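Local coordinates for protein dihydrodipicolinate synthase (Aquifex aeolicus, PDB 2EHH) that probably catalyses the condensation of pyruvate with aspartate semialdehyde to hydroxy-tetrahydrodipicolinate, a step of lysine biosynthesis, through a Schiff base, as a homotetramer, at residues Arg230-His233 against Tyr234-Asp238. Sequence-based numbering, arbitrary orientation.
Sequences REIH and YYLHD
H233 and Y234, neighbours on one helix, meet as an edge-to-face aromatic pair: the imidazole edge is set against the phenol face, with planes at 85° and centroids 4.8 Å apart. The touching atom is CD2 of H233, which sits over the centre of the Y234 ring, 3.8 Å from its CZ. Two different first torsions bring the rings together: CG of H233 lies beside its carbonyl carbon (chi1 170°), whereas CG of Y234 lies beside its backbone N (chi1 -74°), turning the phenol back along the helix. There its CD2 comes 3.1 Å from O of R230, and CB of R230 rests against the CD2–CE2 side of the ring. That same O of R230 accepts the nearly straight helical bond from N of Y234 (2.9 Å). H237, one turn on, completes the aromatic cluster; its ring stands oblique to H233, with ND1 4.2 Å from NE2 of H233. This ND1 is buried without a polar partner. On another side of the helix, I232 and L236 run side by side, CG2 of I232 4.0 Å from CD2 of L236; N of L236 bonds to O of I232. The polar ends of the aromatic group reach a second subunit: OH of Y234 bonds to O of that subunit's L197, and NE2 of H233 to OG of the same subunit's S171. An alanine in place of Y234 would probably leave the H233 edge without its aromatic face and that L197 carbonyl without the phenol hydroxyl. Helix 226-242 belongs to the C-terminal helical region that follows the TIM barrel's last strand, 201-204, and helix 211-223: I232 and L236 pack on that helix, H233 and R230 touch L192 of helix 191-196, and the Y234 face forms part of a subunit interface.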
loop_
_atom_site.group_PDB
_atom_site.type_symbol
_atom_site.label_atom_id
_atom_site.label_comp_id
_atom_site.label_asym_id
_atom_site.label_seq_id
_atom_site.Cartn_x
_atom_site.Cartn_y
_atom_site.Cartn_z
ATOM N N ARG A 230 12.347 23.578 -15.026
ATOM C CA ARG A 230 12.205 23.664 -13.576
ATOM C C ARG A 230 11.584 24.998 -13.173
ATOM O O ARG A 230 10.795 25.067 -12.234
ATOM C CB ARG A 230 13.567 23.524 -12.878
ATOM C CG ARG A 230 14.102 22.102 -12.787
ATOM C CD ARG A 230 15.293 22.027 -11.823
ATOM N NE ARG A 230 16.463 22.746 -12.327
ATOM C CZ ARG A 230 17.281 22.290 -13.273
ATOM N NH1 ARG A 230 17.073 21.101 -13.830
ATOM N NH2 ARG A 230 18.310 23.029 -13.671
ATOM N N GLU A 231 11.954 26.064 -13.876
ATOM C CA GLU A 231 11.422 27.379 -13.555
ATOM C C GLU A 231 9.903 27.388 -13.698
ATOM O O GLU A 231 9.188 27.893 -12.835
ATOM C CB GLU A 231 12.028 28.433 -14.482
ATOM C CG GLU A 231 11.970 29.837 -13.932
ATOM C CD GLU A 231 12.411 30.871 -14.951
ATOM O OE1 GLU A 231 13.424 30.627 -15.645
ATOM O OE2 GLU A 231 11.744 31.924 -15.052
ATOM N N ILE A 232 9.418 26.826 -14.796
ATOM C CA ILE A 232 7.990 26.776 -15.063
ATOM C C ILE A 232 7.294 25.780 -14.144
ATOM O O ILE A 232 6.210 26.055 -13.629
ATOM C CB ILE A 232 7.725 26.386 -16.524
ATOM C CG1 ILE A 232 8.411 27.398 -17.450
ATOM C CG2 ILE A 232 6.227 26.353 -16.791
ATOM C CD1 ILE A 232 8.415 26.985 -18.907
ATOM N N HIS A 233 7.924 24.627 -13.954
ATOM C CA HIS A 233 7.397 23.572 -13.087
ATOM C C HIS A 233 7.144 24.105 -11.674
ATOM O O HIS A 233 6.049 23.962 -11.137
ATOM C CB HIS A 233 8.400 22.411 -13.040
ATOM C CG HIS A 233 8.097 21.375 -12.002
ATOM N ND1 HIS A 233 7.187 20.358 -12.200
ATOM C CD2 HIS A 233 8.606 21.188 -10.759
ATOM C CE1 HIS A 233 7.150 19.587 -11.125
ATOM N NE2 HIS A 233 8.001 20.069 -10.238
ATOM N N TYR A 234 8.151 24.730 -11.073
ATOM C CA TYR A 234 7.995 25.237 -9.717
ATOM C C TYR A 234 7.061 26.432 -9.613
ATOM O O TYR A 234 6.468 26.682 -8.562
ATOM C CB TYR A 234 9.365 25.545 -9.114
ATOM C CG TYR A 234 10.096 24.270 -8.753
ATOM C CD1 TYR A 234 9.600 23.432 -7.757
ATOM C CD2 TYR A 234 11.225 23.858 -9.459
ATOM C CE1 TYR A 234 10.195 22.213 -7.475
ATOM C CE2 TYR A 234 11.836 22.627 -9.185
ATOM C CZ TYR A 234 11.308 21.812 -8.191
ATOM O OH TYR A 234 11.869 20.586 -7.921
ATOM N N TYR A 235 6.917 27.162 -10.710
ATOM C CA TYR A 235 6.019 28.304 -10.725
ATOM C C TYR A 235 4.585 27.768 -10.711
ATOM O O TYR A 235 3.722 28.267 -9.988
ATOM C CB TYR A 235 6.276 29.146 -11.983
ATOM C CG TYR A 235 5.210 30.175 -12.275
ATOM C CD1 TYR A 235 4.228 29.935 -13.235
ATOM C CD2 TYR A 235 5.168 31.382 -11.579
ATOM C CE1 TYR A 235 3.229 30.875 -13.495
ATOM C CE2 TYR A 235 4.173 32.328 -11.830
ATOM C CZ TYR A 235 3.208 32.066 -12.790
ATOM O OH TYR A 235 2.216 32.988 -13.036
ATOM N N LEU A 236 4.360 26.716 -11.491
ATOM C CA LEU A 236 3.048 26.090 -11.619
ATOM C C LEU A 236 2.731 25.044 -10.547
ATOM O O LEU A 236 1.620 24.512 -10.510
ATOM C CB LEU A 236 2.948 25.435 -13.000
ATOM C CG LEU A 236 2.022 25.985 -14.092
ATOM C CD1 LEU A 236 1.920 27.490 -14.036
ATOM C CD2 LEU A 236 2.547 25.521 -15.434
ATOM N N HIS A 237 3.687 24.752 -9.669
ATOM C CA HIS A 237 3.465 23.728 -8.649
ATOM C C HIS A 237 2.215 23.934 -7.796
ATOM O O HIS A 237 1.467 22.985 -7.561
ATOM C CB HIS A 237 4.686 23.586 -7.735
ATOM C CG HIS A 237 4.716 22.290 -6.987
ATOM N ND1 HIS A 237 4.819 21.070 -7.623
ATOM C CD2 HIS A 237 4.610 22.016 -5.665
ATOM C CE1 HIS A 237 4.772 20.103 -6.725
ATOM N NE2 HIS A 237 4.646 20.650 -5.530
ATOM N N ASP A 238 1.983 25.160 -7.332
ATOM C CA ASP A 238 0.796 25.434 -6.523
ATOM C C ASP A 238 -0.485 25.107 -7.291
ATOM O O ASP A 238 -1.443 24.604 -6.713
ATOM C CB ASP A 238 0.765 26.896 -6.067
ATOM C CG ASP A 238 1.753 27.183 -4.951
ATOM O OD1 ASP A 238 2.372 26.226 -4.436
ATOM O OD2 ASP A 238 1.905 28.367 -4.583
#